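Long-range contacts in phosphatidylinositol phosphate phosphatase (Schizosaccharomyces pombe, PDB 1I9Z), which removes the 5-phosphate from soluble and lipid inositol phosphates, here as the catalytic domain of a synaptojanin that controls phosphoinositide levels in membrane trafficking and signalling: residues Lys23-Phe28 with Leu54-Val59; Gly289-His294 with Ala311-Asn316. One frame throughout, in Å; residues are numbered along the deposited sequence.

Contact 1: residues Lys23-Phe28 with Leu54-Val59; sequences KNVKIF and LADIYV
The rings of F28 and Y58 cross obliquely, their planes 36° apart, with Y58 CE2 3.6 Å from F28 CG; the F28 ring also meets that of Y310, their planes nearly parallel. F28 CG, anti to the backbone N (chi1 -170°), swings the ring outward and leaves CB against the Y58 ring and the A55 methyl. At the tip of the Y58 ring, its OH accepts from A55 N at 3.0 Å, so tyrosine supplies both an apolar ring beside F28 and an acceptor for the loop before the strand. D56 carries the polar part of the contact. Its OD2 takes K26 N through the anti lone pair, nearly straight at 169°, while OD1 bridges to K120 and, through a water, reaches K23 NZ. K26 O accepts two donors, I57 N nearly along its C=O axis and D56 N above the carbonyl plane. An alanine at D56 would remove the acceptor of K26 N and the partner of K120, and would probably loosen the start of the strand pairing. On the face that carries I27 and I57, V25 CG1 meets I57 CD1 at 3.8 Å. Parallel pairing joins two strands of a beta-alpha-beta unit in the DNase I-like fold.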
loop_
_atom_site.group_PDB
_atom_site.type_symbol
_atom_site.label_atom_id
_atom_site.label_comp_id
_atom_site.label_asym_id
_atom_site.label_seq_id
_atom_site.Cartn_x
_atom_site.Cartn_y
_atom_site.Cartn_z
ATOM N N LYS A 23 -16.629 11.849 -0.394
ATOM C CA LYS A 23 -15.521 12.649 -0.920
ATOM C C LYS A 23 -14.462 11.646 -1.512
ATOM O O LYS A 23 -14.385 10.514 -1.067
ATOM C CB LYS A 23 -14.908 13.472 0.241
ATOM C CG LYS A 23 -13.615 14.222 -0.078
ATOM C CD LYS A 23 -13.147 15.200 1.034
ATOM C CE LYS A 23 -11.594 15.339 1.099
ATOM N NZ LYS A 23 -10.903 15.876 -0.131
ATOM N N ASN A 24 -13.712 12.050 -2.531
ATOM C CA ASN A 24 -12.661 11.203 -3.097
ATOM C C ASN A 24 -11.335 11.779 -2.559
ATOM O O ASN A 24 -11.121 12.977 -2.598
ATOM C CB ASN A 24 -12.638 11.264 -4.631
ATOM C CG ASN A 24 -13.178 9.977 -5.288
ATOM O OD1 ASN A 24 -13.792 9.091 -4.634
ATOM N ND2 ASN A 24 -12.961 9.871 -6.603
ATOM N N VAL A 25 -10.478 10.922 -2.039
ATOM C CA VAL A 25 -9.173 11.351 -1.541
ATOM C C VAL A 25 -8.129 10.719 -2.488
ATOM O O VAL A 25 -8.247 9.534 -2.789
ATOM C CB VAL A 25 -8.969 10.822 -0.093
ATOM C CG1 VAL A 25 -7.506 11.046 0.366
ATOM C CG2 VAL A 25 -9.967 11.574 0.869
ATOM N N LYS A 26 -7.145 11.498 -2.946
ATOM C CA LYS A 26 -6.078 10.996 -3.842
ATOM C C LYS A 26 -4.911 10.463 -2.995
ATOM O O LYS A 26 -4.419 11.163 -2.105
ATOM C CB LYS A 26 -5.527 12.128 -4.722
ATOM C CG LYS A 26 -6.533 12.714 -5.739
ATOM C CD LYS A 26 -5.976 14.044 -6.268
ATOM C CE LYS A 26 -6.669 14.548 -7.580
ATOM N NZ LYS A 26 -5.846 14.227 -8.843
ATOM N N ILE A 27 -4.463 9.248 -3.295
ATOM C CA ILE A 27 -3.415 8.614 -2.505
ATOM C C ILE A 27 -2.268 8.165 -3.393
ATOM O O ILE A 27 -2.481 7.523 -4.424
ATOM C CB ILE A 27 -3.960 7.390 -1.758
ATOM C CG1 ILE A 27 -5.097 7.818 -0.819
ATOM C CG2 ILE A 27 -2.783 6.726 -0.980
ATOM C CD1 ILE A 27 -5.849 6.624 -0.126
ATOM N N PHE A 28 -1.061 8.523 -3.013
ATOM C CA PHE A 28 0.148 8.215 -3.804
ATOM C C PHE A 28 0.954 7.228 -2.987
ATOM O O PHE A 28 1.312 7.531 -1.828
ATOM C CB PHE A 28 0.985 9.487 -4.000
ATOM C CG PHE A 28 2.128 9.326 -4.990
ATOM C CD1 PHE A 28 1.969 9.750 -6.336
ATOM C CD2 PHE A 28 3.379 8.785 -4.600
ATOM C CE1 PHE A 28 3.007 9.642 -7.269
ATOM C CE2 PHE A 28 4.449 8.660 -5.528
ATOM C CZ PHE A 28 4.247 9.097 -6.899
ATOM N N LEU A 54 -0.880 17.272 -6.691
ATOM C CA LEU A 54 -0.237 16.550 -5.592
ATOM C C LEU A 54 -1.335 15.764 -4.887
ATOM O O LEU A 54 -2.507 16.213 -4.809
ATOM C CB LEU A 54 0.380 17.546 -4.617
ATOM C CG LEU A 54 1.400 18.516 -5.227
ATOM C CD1 LEU A 54 1.618 19.638 -4.225
ATOM C CD2 LEU A 54 2.716 17.793 -5.540
ATOM N N ALA A 55 -0.973 14.611 -4.325
ATOM C CA ALA A 55 -1.957 13.787 -3.644
ATOM C C ALA A 55 -2.323 14.344 -2.275
ATOM O O ALA A 55 -1.589 15.160 -1.722
ATOM C CB ALA A 55 -1.399 12.345 -3.454
ATOM N N ASP A 56 -3.403 13.833 -1.713
ATOM C CA ASP A 56 -3.792 14.218 -0.351
ATOM C C ASP A 56 -2.936 13.459 0.669
ATOM O O ASP A 56 -2.581 13.981 1.728
ATOM C CB ASP A 56 -5.254 13.880 -0.152
ATOM C CG ASP A 56 -6.143 14.728 -1.087
ATOM O OD1 ASP A 56 -5.950 15.953 -1.061
ATOM O OD2 ASP A 56 -6.981 14.193 -1.818
ATOM N N ILE A 57 -2.604 12.214 0.323
ATOM C CA ILE A 57 -1.858 11.357 1.234
ATOM C C ILE A 57 -0.741 10.700 0.445
ATOM O O ILE A 57 -1.010 10.178 -0.631
ATOM C CB ILE A 57 -2.791 10.249 1.811
ATOM C CG1 ILE A 57 -3.990 10.915 2.487
ATOM C CG2 ILE A 57 -2.046 9.365 2.832
ATOM C CD1 ILE A 57 -5.031 9.936 3.042
ATOM N N TYR A 58 0.495 10.806 0.968
ATOM C CA TYR A 58 1.635 10.106 0.409
ATOM C C TYR A 58 2.036 8.969 1.366
ATOM O O TYR A 58 2.309 9.209 2.583
ATOM C CB TYR A 58 2.849 11.012 0.220
ATOM C CG TYR A 58 2.726 11.891 -0.956
ATOM C CD1 TYR A 58 1.964 13.039 -0.878
ATOM C CD2 TYR A 58 3.337 11.552 -2.187
ATOM C CE1 TYR A 58 1.758 13.846 -1.988
ATOM C CE2 TYR A 58 3.155 12.397 -3.337
ATOM C CZ TYR A 58 2.339 13.524 -3.203
ATOM O OH TYR A 58 2.019 14.327 -4.269
ATOM N N VAL A 59 2.089 7.736 0.831
ATOM C CA VAL A 59 2.454 6.582 1.656
ATOM C C VAL A 59 3.751 6.083 1.042
ATOM O O VAL A 59 3.795 5.634 -0.096
ATOM C CB VAL A 59 1.305 5.469 1.626
ATOM C CG1 VAL A 59 1.803 4.182 2.406
ATOM C CG2 VAL A 59 0.002 6.057 2.252
HETATM O O HOH W 1 -8.464 17.266 0.135
#

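Contact 2: residues Gly289-His294 with Ala311-Asn316; sequences GELVPH and ATYEAN
L291 and Y313 both carry CG anti to the carbonyl carbon (chi1 -74° and -56°), and these torsions, with an extended L291 chi2, bring CD1 of the leucine over one face of the tyrosine ring. This CH-pi contact, 4.1 Å from CD1 to the Y313 ring centroid and shifted toward the rim, belongs to an antiparallel beta hairpin of the DNase I-like fold, formed by strands 292-298 and 309-320. The other branch of L291, CD2, presses against A315 CB at 3.5 Å, a tight fit that suits alanine's lone methyl. P293 lays its CB alongside Y313 CE2 on the face that carries both residues; proline, having no N-H, suits a non-hydrogen-bonded position, and Y287 meets the tyrosine ring edge-to-face from the second sheet. V292 and E314 form the hydrogen-bonded pair: V292 N points nearly along the C=O of E314 at 3.0 Å, and E314 N returns to V292 O within the carbonyl plane. A water joins the two segments next to this pair, donating to E290 O and E314 O and accepting from N316 N. E290 centres an inverse gamma turn, closed by a weak bond from L291 N to G289 O; the backbone angles of G289 call for glycine. H294 N binds T312 O from above the carbonyl plane, while the T312 hydroxyl, between its own N and carbonyl carbon, accepts from S295 N. On the more exposed face the imidazole of H294 crosses the carboxylate of E314, planes 68° apart, and E314 OE1 sits at the ring edge, 3.0 Å from H294 CE1.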
loop_
_atom_site.group_PDB
_atom_site.type_symbol
_atom_site.label_atom_id
_atom_site.label_comp_id
_atom_site.label_asym_id
_atom_site.label_seq_id
_atom_site.Cartn_x
_atom_site.Cartn_y
_atom_site.Cartn_z
ATOM N N GLY A 289 -9.972 -4.084 -1.752
ATOM C CA GLY A 289 -11.055 -3.165 -1.446
ATOM C C GLY A 289 -11.312 -2.291 -2.655
ATOM O O GLY A 289 -10.521 -2.313 -3.650
ATOM N N GLU A 290 -12.367 -1.477 -2.570
ATOM C CA GLU A 290 -12.790 -0.647 -3.693
ATOM C C GLU A 290 -12.071 0.640 -4.039
ATOM O O GLU A 290 -12.703 1.627 -4.367
ATOM C CB GLU A 290 -14.320 -0.364 -3.624
ATOM C CG GLU A 290 -15.208 -1.617 -3.520
ATOM C CD GLU A 290 -14.820 -2.763 -4.483
ATOM O OE1 GLU A 290 -14.636 -2.530 -5.714
ATOM O OE2 GLU A 290 -14.715 -3.927 -4.000
ATOM N N LEU A 291 -10.740 0.605 -4.050
ATOM C CA LEU A 291 -9.969 1.761 -4.462
ATOM C C LEU A 291 -10.109 1.871 -5.966
ATOM O O LEU A 291 -10.363 0.866 -6.620
ATOM C CB LEU A 291 -8.468 1.553 -4.149
ATOM C CG LEU A 291 -8.125 1.664 -2.674
ATOM C CD1 LEU A 291 -6.614 1.328 -2.432
ATOM C CD2 LEU A 291 -8.453 3.120 -2.245
ATOM N N VAL A 292 -9.938 3.063 -6.520
ATOM C CA VAL A 292 -9.939 3.209 -7.985
ATOM C C VAL A 292 -8.471 3.434 -8.354
ATOM O O VAL A 292 -7.907 4.471 -8.046
ATOM C CB VAL A 292 -10.776 4.422 -8.431
ATOM C CG1 VAL A 292 -10.641 4.604 -9.970
ATOM C CG2 VAL A 292 -12.256 4.194 -8.022
ATOM N N PRO A 293 -7.824 2.445 -8.996
ATOM C CA PRO A 293 -6.417 2.559 -9.389
ATOM C C PRO A 293 -6.188 3.349 -10.637
ATOM O O PRO A 293 -6.983 3.293 -11.606
ATOM C CB PRO A 293 -5.988 1.097 -9.549
ATOM C CG PRO A 293 -7.279 0.482 -10.123
ATOM C CD PRO A 293 -8.338 1.077 -9.245
ATOM N N HIS A 294 -5.115 4.125 -10.642
ATOM C CA HIS A 294 -4.811 4.887 -11.801
ATOM C C HIS A 294 -3.495 4.476 -12.420
ATOM O O HIS A 294 -3.483 3.718 -13.398
ATOM C CB HIS A 294 -4.875 6.384 -11.481
ATOM C CG HIS A 294 -6.286 6.886 -11.384
ATOM N ND1 HIS A 294 -7.017 6.861 -10.214
ATOM C CD2 HIS A 294 -7.134 7.344 -12.338
ATOM C CE1 HIS A 294 -8.250 7.280 -10.448
ATOM N NE2 HIS A 294 -8.348 7.580 -11.731
ATOM N N ALA A 311 2.279 3.842 -7.246
ATOM C CA ALA A 311 0.945 3.568 -7.753
ATOM C C ALA A 311 0.094 4.722 -7.234
ATOM O O ALA A 311 0.401 5.288 -6.152
ATOM C CB ALA A 311 0.406 2.199 -7.199
ATOM N N THR A 312 -0.959 5.093 -7.993
ATOM C CA THR A 312 -1.861 6.138 -7.522
ATOM C C THR A 312 -3.291 5.588 -7.425
ATOM O O THR A 312 -3.690 4.664 -8.181
ATOM C CB THR A 312 -1.847 7.361 -8.459
ATOM O OG1 THR A 312 -2.109 6.933 -9.804
ATOM C CG2 THR A 312 -0.520 8.043 -8.403
ATOM N N TYR A 313 -4.050 6.142 -6.496
ATOM C CA TYR A 313 -5.443 5.720 -6.277
ATOM C C TYR A 313 -6.346 6.886 -5.908
ATOM O O TYR A 313 -5.879 7.952 -5.452
ATOM C CB TYR A 313 -5.555 4.770 -5.090
ATOM C CG TYR A 313 -4.693 3.539 -5.182
ATOM C CD1 TYR A 313 -3.408 3.499 -4.629
ATOM C CD2 TYR A 313 -5.157 2.425 -5.868
ATOM C CE1 TYR A 313 -2.581 2.354 -4.765
ATOM C CE2 TYR A 313 -4.352 1.261 -6.023
ATOM C CZ TYR A 313 -3.055 1.242 -5.467
ATOM O OH TYR A 313 -2.273 0.144 -5.588
ATOM N N GLU A 314 -7.641 6.672 -6.136
ATOM C CA GLU A 314 -8.649 7.602 -5.665
ATOM C C GLU A 314 -9.367 6.746 -4.669
ATOM O O GLU A 314 -9.669 5.595 -4.972
ATOM C CB GLU A 314 -9.620 8.032 -6.751
ATOM C CG GLU A 314 -9.087 9.163 -7.578
ATOM C CD GLU A 314 -10.146 9.691 -8.536
ATOM O OE1 GLU A 314 -10.595 8.933 -9.433
ATOM O OE2 GLU A 314 -10.527 10.860 -8.365
ATOM N N ALA A 315 -9.661 7.289 -3.487
ATOM C CA ALA A 315 -10.318 6.505 -2.462
ATOM C C ALA A 315 -11.558 7.269 -2.030
ATOM O O ALA A 315 -11.456 8.422 -1.592
ATOM C CB ALA A 315 -9.377 6.311 -1.257
ATOM N N ASN A 316 -12.718 6.640 -2.224
ATOM C CA ASN A 316 -13.968 7.241 -1.845
ATOM C C ASN A 316 -14.111 7.100 -0.350
ATOM O O ASN A 316 -14.035 5.997 0.192
ATOM C CB ASN A 316 -15.145 6.553 -2.545
ATOM C CG ASN A 316 -16.463 7.280 -2.249
ATOM O OD1 ASN A 316 -17.259 6.849 -1.412
ATOM N ND2 ASN A 316 -16.660 8.425 -2.902
HETATM O O HOH W 2 -12.620 4.491 -4.083
#

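In the fold
From the N terminus the chain enters the six-stranded sheet along strand 20-33, passes through helix 44-47 and returns on strand 57-63, where contact 1 closes its loop. The second sheet is built later; its last strand, 283-288, leads by a short turn into strand 292-298, and contact 2 then closes the hairpin with strand 309-320. The two loops follow one another in series, neither enclosing nor crossing the other. Strands 20-33 and 309-320 are nevertheless neighbours, so the contacts, their centres about 9 Å apart, join side by side: V25 N lies 2.7 Å from A315 O, a probable hydrogen bond. Together they tie early and late parts of the chain into one sheet, with contact 2 at its edge.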